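Local coordinates for transcriptional regulator, TetR family (Myxococcus xanthus, PDB 5K7F), which probably binds DNA as a TetR-family transcriptional regulator tied to isovaleryl coenzyme A and is thought to regulate an alternative route to that compound, at residues Y18-I29 with L63-D73. Sequence-based numbering, arbitrary orientation.
Sequences YRAILETAARLI and LLFAIMNYGMD
Leu22 and Ile67 interlock where the two helices cross at -108°, their axes 9.9 Å apart. Each side chain is a knob in a four-residue hole of the opposite helix and also lines the other's hole: Leu22 enters among Leu63, Ala66, Ile67 and Tyr70, and Ile67 among Leu22, Ala25, Ala26 and Ile29. The two methyls of Leu22 divide the work, CD1 lying 3.7 Å from Tyr70 CB while CD2 rests against Ala66 CB and Leu63 CD1. The small Ala25 and Ala66 fit against the branches of Leu63 and Leu22, offering only a methyl each; Ala25 CB meets Leu63 CD1 at 3.8 Å. Farther along, the CD1 methyls of Ile29 and Ile67 meet tip to tip at 4.0 Å.

Tyr70 combines apolar and polar contacts. Its CG stands anti to the backbone N (chi1 180°), which carries the ring across to the other helix, where the aliphatic part of Arg19 covers one face in a CH-pi contact. Arg19 CG lies 4.1 Å from the centroid of the Tyr70 ring. Tyr70 OH donates to Glu23 OE2 at 2.8 Å, nearly along the carboxylate C-O axis, the carboxylate plane lying within 14° of the ring plane. A water donates to the same Tyr70 OH and accepts from Arg19 NH1. A phenylalanine here would probably leave Glu23 OE2 without its donor and break the water link to Arg19 NH1.

Arg19 also forms a salt bridge with Glu77, and Asp73 one with Arg133 of helix 125-150. The crossing thus joins the first helix of the predicted DNA-binding domain to helix 60-83, which runs on into the C-terminal domain; helix 39-45 packs against Leu28 and Leu63, and helix 110-117 against Ala26 and Leu64.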
ATOM      1  N   TYR A  18       3.807 -26.498  10.457  1.00 15.48           N
ATOM      2  CA  TYR A  18       3.265 -26.044   9.183  1.00 19.95           C
ATOM      3  C   TYR A  18       3.349 -24.520   9.056  1.00 21.45           C
ATOM      4  O   TYR A  18       3.764 -23.999   8.010  1.00 16.91           O
ATOM      5  CB  TYR A  18       1.824 -26.555   9.057  1.00 16.43           C
ATOM      6  CG  TYR A  18       1.093 -26.094   7.810  1.00 18.48           C
ATOM      7  CD1 TYR A  18       1.364 -26.632   6.553  1.00 17.96           C
ATOM      8  CD2 TYR A  18       0.090 -25.159   7.910  1.00 18.10           C
ATOM      9  CE1 TYR A  18       0.675 -26.191   5.428  1.00 27.93           C
ATOM     10  CE2 TYR A  18      -0.594 -24.716   6.802  1.00 22.02           C
ATOM     11  CZ  TYR A  18      -0.317 -25.239   5.573  1.00 25.33           C
ATOM     12  OH  TYR A  18      -1.042 -24.765   4.511  1.00 34.68           O
ATOM     13  N   ARG A  19       2.978 -23.786  10.121  1.00 22.65           N
ATOM     14  CA  ARG A  19       3.031 -22.324  10.083  1.00 17.21           C
ATOM     15  C   ARG A  19       4.470 -21.820   9.975  1.00 18.37           C
ATOM     16  O   ARG A  19       4.741 -20.833   9.280  1.00 16.12           O
ATOM     17  CB  ARG A  19       2.331 -21.749  11.325  1.00 18.08           C
ATOM     18  CG  ARG A  19       0.825 -21.945  11.267  1.00 21.46           C
ATOM     19  CD  ARG A  19       0.083 -21.304  12.418  1.00 22.14           C
ATOM     20  NE  ARG A  19      -1.362 -21.362  12.188  1.00 21.64           N
ATOM     21  CZ  ARG A  19      -2.265 -20.676  12.892  1.00 21.53           C
ATOM     22  NH1 ARG A  19      -1.880 -19.895  13.904  1.00 25.82           N
ATOM     23  NH2 ARG A  19      -3.553 -20.789  12.603  1.00 21.53           N
ATOM     24  N   ALA A  20       5.403 -22.492  10.655  1.00 19.01           N
ATOM     25  CA  ALA A  20       6.819 -22.146  10.549  1.00 15.02           C
ATOM     26  C   ALA A  20       7.322 -22.285   9.115  1.00 18.74           C
ATOM     27  O   ALA A  20       8.082 -21.439   8.627  1.00 16.89           O
ATOM     28  CB  ALA A  20       7.625 -23.043  11.509  1.00 18.76           C
ATOM     29  N   ILE A  21       6.902 -23.344   8.416  1.00 15.93           N
ATOM     30  CA  ILE A  21       7.240 -23.496   7.010  1.00 14.11           C
ATOM     31  C   ILE A  21       6.740 -22.295   6.221  1.00 10.29           C
ATOM     32  O   ILE A  21       7.463 -21.721   5.405  1.00 11.91           O
ATOM     33  CB  ILE A  21       6.650 -24.803   6.450  1.00 17.07           C
ATOM     34  CG1 ILE A  21       7.348 -26.016   7.057  1.00 19.85           C
ATOM     35  CG2 ILE A  21       6.776 -24.875   4.936  1.00 14.80           C
ATOM     36  CD1 ILE A  21       6.678 -27.317   6.653  1.00 17.45           C
ATOM     37  N   LEU A  22       5.472 -21.908   6.444  1.00 13.45           N
ATOM     38  CA  LEU A  22       4.885 -20.828   5.640  1.00  9.06           C
ATOM     39  C   LEU A  22       5.573 -19.493   5.904  1.00 11.08           C
ATOM     40  O   LEU A  22       5.747 -18.681   4.974  1.00 11.47           O
ATOM     41  CB  LEU A  22       3.391 -20.678   5.919  1.00  8.56           C
ATOM     42  CG  LEU A  22       2.506 -21.887   5.674  1.00 11.28           C
ATOM     43  CD1 LEU A  22       1.078 -21.569   5.930  1.00 11.96           C
ATOM     44  CD2 LEU A  22       2.691 -22.433   4.278  1.00 13.05           C
ATOM     45  N   GLU A  23       5.988 -19.267   7.155  1.00 12.13           N
ATOM     46  CA  GLU A  23       6.673 -18.036   7.531  1.00  9.72           C
ATOM     47  C   GLU A  23       8.061 -17.994   6.926  1.00 13.66           C
ATOM     48  O   GLU A  23       8.524 -16.935   6.485  1.00 17.07           O
ATOM     49  CB  GLU A  23       6.757 -17.923   9.067  1.00 13.59           C
ATOM     50  CG  GLU A  23       5.380 -17.672   9.740  1.00 14.72           C
ATOM     51  CD  GLU A  23       5.383 -17.862  11.243  1.00 20.08           C
ATOM     52  OE1 GLU A  23       6.483 -17.876  11.840  1.00 19.64           O
ATOM     53  OE2 GLU A  23       4.280 -17.953  11.826  1.00 14.54           O
ATOM     54  N   THR A  24       8.732 -19.146   6.901  1.00 13.92           N
ATOM     55  CA  THR A  24      10.059 -19.234   6.306  1.00 13.97           C
ATOM     56  C   THR A  24       9.962 -19.023   4.799  1.00 14.21           C
ATOM     57  O   THR A  24      10.719 -18.252   4.221  1.00 14.59           O
ATOM     58  CB  THR A  24      10.716 -20.588   6.669  1.00 11.46           C
ATOM     59  OG1 THR A  24      10.956 -20.680   8.084  1.00 21.60           O
ATOM     60  CG2 THR A  24      12.033 -20.771   5.927  1.00 19.14           C
ATOM     61  N   ALA A  25       8.990 -19.672   4.159  1.00 13.88           N
ATOM     62  CA  ALA A  25       8.750 -19.467   2.734  1.00  9.93           C
ATOM     63  C   ALA A  25       8.409 -18.015   2.419  1.00 12.58           C
ATOM     64  O   ALA A  25       8.878 -17.463   1.417  1.00 16.80           O
ATOM     65  CB  ALA A  25       7.629 -20.393   2.286  1.00 15.79           C
ATOM     66  N   ALA A  26       7.551 -17.396   3.240  1.00 17.64           N
ATOM     67  CA  ALA A  26       7.209 -15.988   3.037  1.00 12.24           C
ATOM     68  C   ALA A  26       8.454 -15.100   3.096  1.00 16.79           C
ATOM     69  O   ALA A  26       8.611 -14.188   2.276  1.00 19.51           O
ATOM     70  CB  ALA A  26       6.185 -15.530   4.078  1.00 13.80           C
ATOM     71  N   ARG A  27       9.334 -15.338   4.072  1.00 14.91           N
ATOM     72  CA  ARG A  27      10.621 -14.635   4.101  1.00 15.81           C
ATOM     73  C   ARG A  27      11.376 -14.773   2.769  1.00 21.08           C
ATOM     74  O   ARG A  27      11.788 -13.775   2.159  1.00 20.37           O
ATOM     75  CB  ARG A  27      11.477 -15.147   5.265  1.00 19.23           C
ATOM     76  CG  ARG A  27      11.074 -14.605   6.595  1.00 28.82           C
ATOM     77  CD  ARG A  27      12.166 -14.869   7.626  1.00 29.94           C
ATOM     78  NE  ARG A  27      11.974 -16.150   8.314  1.00 38.83           N
ATOM     79  CZ  ARG A  27      11.065 -16.363   9.275  1.00 50.48           C
ATOM     80  NH1 ARG A  27      10.248 -15.380   9.661  1.00 44.47           N
ATOM     81  NH2 ARG A  27      10.957 -17.563   9.851  1.00 35.87           N
ATOM     82  N   LEU A  28      11.589 -16.001   2.301  1.00 17.49           N
ATOM     83  CA  LEU A  28      12.359 -16.163   1.069  1.00 21.01           C
ATOM     84  C   LEU A  28      11.673 -15.472  -0.108  1.00 24.88           C
ATOM     85  O   LEU A  28      12.327 -14.807  -0.932  1.00 21.89           O
ATOM     86  CB  LEU A  28      12.558 -17.650   0.768  1.00 20.66           C
ATOM     87  CG  LEU A  28      13.378 -18.440   1.761  1.00 19.62           C
ATOM     88  CD1 LEU A  28      13.331 -19.921   1.379  1.00 27.73           C
ATOM     89  CD2 LEU A  28      14.802 -17.968   1.786  1.00 30.43           C
ATOM     90  N   ILE A  29      10.351 -15.602  -0.201  1.00 20.16           N
ATOM     91  CA  ILE A  29       9.643 -15.022  -1.342  1.00 17.93           C
ATOM     92  C   ILE A  29       9.790 -13.505  -1.332  1.00 23.09           C
ATOM     93  O   ILE A  29      10.007 -12.878  -2.379  1.00 21.59           O
ATOM     94  CB  ILE A  29       8.162 -15.447  -1.334  1.00 15.34           C
ATOM     95  CG1 ILE A  29       8.029 -16.903  -1.780  1.00 21.26           C
ATOM     96  CG2 ILE A  29       7.361 -14.588  -2.288  1.00 22.49           C
ATOM     97  CD1 ILE A  29       6.642 -17.498  -1.561  1.00 17.20           C
ATOM     98  N   LEU A  63       1.715 -23.655  -2.240  1.00 14.16           N
ATOM     99  CA  LEU A  63       2.401 -22.870  -1.214  1.00 16.50           C
ATOM    100  C   LEU A  63       1.832 -21.461  -1.121  1.00 16.84           C
ATOM    101  O   LEU A  63       1.610 -20.933  -0.024  1.00 13.44           O
ATOM    102  CB  LEU A  63       3.896 -22.802  -1.528  1.00 17.74           C
ATOM    103  CG  LEU A  63       4.736 -21.923  -0.593  1.00 16.17           C
ATOM    104  CD1 LEU A  63       4.771 -22.443   0.857  1.00 20.87           C
ATOM    105  CD2 LEU A  63       6.135 -21.792  -1.154  1.00 20.98           C
ATOM    106  N   LEU A  64       1.669 -20.804  -2.265  1.00 11.82           N
ATOM    107  CA  LEU A  64       1.195 -19.423  -2.268  1.00 16.68           C
ATOM    108  C   LEU A  64      -0.198 -19.302  -1.634  1.00 14.78           C
ATOM    109  O   LEU A  64      -0.421 -18.449  -0.766  1.00 14.41           O
ATOM    110  CB  LEU A  64       1.230 -18.889  -3.703  1.00 19.82           C
ATOM    111  CG  LEU A  64       0.854 -17.431  -3.927  1.00 25.49           C
ATOM    112  CD1 LEU A  64       1.741 -16.544  -3.030  1.00 28.62           C
ATOM    113  CD2 LEU A  64       1.010 -17.060  -5.385  1.00 22.88           C
ATOM    114  N   PHE A  65      -1.148 -20.148  -2.058  1.00 13.49           N
ATOM    115  CA  PHE A  65      -2.500 -20.152  -1.484  1.00 12.66           C
ATOM    116  C   PHE A  65      -2.460 -20.442   0.008  1.00 16.28           C
ATOM    117  O   PHE A  65      -3.243 -19.888   0.793  1.00 16.79           O
ATOM    118  CB  PHE A  65      -3.321 -21.214  -2.206  1.00 19.78           C
ATOM    119  CG  PHE A  65      -4.717 -21.412  -1.687  1.00 24.66           C
ATOM    120  CD1 PHE A  65      -5.544 -20.347  -1.418  1.00 26.95           C
ATOM    121  CD2 PHE A  65      -5.220 -22.691  -1.553  1.00 25.86           C
ATOM    122  CE1 PHE A  65      -6.827 -20.557  -0.995  1.00 22.09           C
ATOM    123  CE2 PHE A  65      -6.497 -22.900  -1.123  1.00 24.44           C
ATOM    124  CZ  PHE A  65      -7.306 -21.835  -0.855  1.00 27.97           C
ATOM    125  N   ALA A  66      -1.568 -21.322   0.410  1.00 13.38           N
ATOM    126  CA  ALA A  66      -1.425 -21.618   1.827  1.00 11.13           C
ATOM    127  C   ALA A  66      -0.970 -20.384   2.604  1.00 12.56           C
ATOM    128  O   ALA A  66      -1.450 -20.120   3.724  1.00 13.80           O
ATOM    129  CB  ALA A  66      -0.419 -22.744   1.995  1.00 14.22           C
ATOM    130  N   ILE A  67       0.011 -19.661   2.064  1.00 13.86           N
ATOM    131  CA  ILE A  67       0.487 -18.477   2.778  1.00 10.94           C
ATOM    132  C   ILE A  67      -0.637 -17.458   2.861  1.00  9.72           C
ATOM    133  O   ILE A  67      -0.876 -16.882   3.937  1.00 11.00           O
ATOM    134  CB  ILE A  67       1.760 -17.889   2.136  1.00 14.75           C
ATOM    135  CG1 ILE A  67       2.948 -18.844   2.285  1.00 12.44           C
ATOM    136  CG2 ILE A  67       2.144 -16.532   2.788  1.00 14.50           C
ATOM    137  CD1 ILE A  67       4.128 -18.481   1.408  1.00 19.83           C
ATOM    138  N   MET A  68      -1.357 -17.225   1.736  1.00 11.73           N
ATOM    139  CA  MET A  68      -2.433 -16.243   1.753  1.00  8.83           C
ATOM    140  C   MET A  68      -3.564 -16.655   2.706  1.00 12.48           C
ATOM    141  O   MET A  68      -4.107 -15.822   3.439  1.00 11.91           O
ATOM    142  CB  MET A  68      -2.896 -15.978   0.309  1.00 10.47           C
ATOM    143  CG  MET A  68      -1.785 -15.358  -0.531  1.00 19.05           C
ATOM    144  SD  MET A  68      -2.309 -14.942  -2.221  1.00 32.93           S
ATOM    145  CE  MET A  68      -3.343 -13.551  -1.830  1.00 28.02           C
ATOM    146  N   ASN A  69      -3.924 -17.930   2.752  1.00  9.48           N
ATOM    147  CA  ASN A  69      -4.914 -18.381   3.724  0.56 14.77           C
ATOM    148  C   ASN A  69      -4.409 -18.226   5.155  1.00 11.85           C
ATOM    149  O   ASN A  69      -5.185 -17.916   6.068  1.00 11.88           O
ATOM    150  CB  ASN A  69      -5.276 -19.833   3.459  0.56 11.31           C
ATOM    151  CG  ASN A  69      -6.435 -19.970   2.511  0.56 15.37           C
ATOM    152  OD1 ASN A  69      -7.347 -19.128   2.468  0.56 17.89           O
ATOM    153  ND2 ASN A  69      -6.440 -21.057   1.785  0.56 14.18           N
ATOM    154  N   TYR A  70      -3.113 -18.444   5.363  1.00  7.66           N
ATOM    155  CA  TYR A  70      -2.546 -18.246   6.693  1.00 10.55           C
ATOM    156  C   TYR A  70      -2.649 -16.780   7.077  1.00  9.65           C
ATOM    157  O   TYR A  70      -3.011 -16.450   8.214  1.00 10.61           O
ATOM    158  CB  TYR A  70      -1.094 -18.717   6.718  1.00  8.97           C
ATOM    159  CG  TYR A  70      -0.379 -18.554   8.076  1.00 11.03           C
ATOM    160  CD1 TYR A  70      -1.047 -18.718   9.269  1.00  9.61           C
ATOM    161  CD2 TYR A  70       0.966 -18.211   8.137  1.00 12.93           C
ATOM    162  CE1 TYR A  70      -0.413 -18.549  10.481  1.00 19.16           C
ATOM    163  CE2 TYR A  70       1.597 -18.043   9.367  1.00 11.03           C
ATOM    164  CZ  TYR A  70       0.911 -18.208  10.510  1.00 15.71           C
ATOM    165  OH  TYR A  70       1.525 -18.040  11.741  1.00 14.03           O
ATOM    166  N   GLY A  71      -2.422 -15.881   6.105  1.00 11.71           N
ATOM    167  CA  GLY A  71      -2.536 -14.463   6.394  1.00  7.88           C
ATOM    168  C   GLY A  71      -3.942 -14.088   6.820  1.00 10.17           C
ATOM    169  O   GLY A  71      -4.148 -13.244   7.703  1.00  8.68           O
ATOM    170  N   MET A  72      -4.942 -14.673   6.180  1.00 10.62           N
ATOM    171  CA  MET A  72      -6.301 -14.345   6.625  1.00 11.32           C
ATOM    172  C   MET A  72      -6.628 -14.972   7.974  1.00  8.78           C
ATOM    173  O   MET A  72      -7.423 -14.411   8.737  1.00 10.41           O
ATOM    174  CB  MET A  72      -7.314 -14.785   5.590  1.00 11.20           C
ATOM    175  CG  MET A  72      -7.314 -13.932   4.287  1.00  8.99           C
ATOM    176  SD  MET A  72      -7.138 -12.139   4.520  1.00 18.33           S
ATOM    177  CE  MET A  72      -8.598 -11.744   5.488  1.00 16.40           C
ATOM    178  N   ASP A  73      -6.081 -16.154   8.259  1.00  8.38           N
ATOM    179  CA  ASP A  73      -6.174 -16.741   9.596  1.00 10.80           C
ATOM    180  C   ASP A  73      -5.567 -15.816  10.632  1.00 10.99           C
ATOM    181  O   ASP A  73      -6.058 -15.728  11.769  1.00 12.90           O
ATOM    182  CB  ASP A  73      -5.455 -18.086   9.648  1.00 11.05           C
ATOM    183  CG  ASP A  73      -6.228 -19.201   9.015  1.00 16.14           C
ATOM    184  OD1 ASP A  73      -7.414 -19.028   8.741  1.00 15.31           O
ATOM    185  OD2 ASP A  73      -5.630 -20.294   8.855  1.00 18.33           O
TER
HETATM  186  O   HOH W   1      -2.736 -22.038   5.291  1.00 14.16           O
HETATM  187  O   HOH W   2       0.394 -18.194  14.419  1.00 25.35           O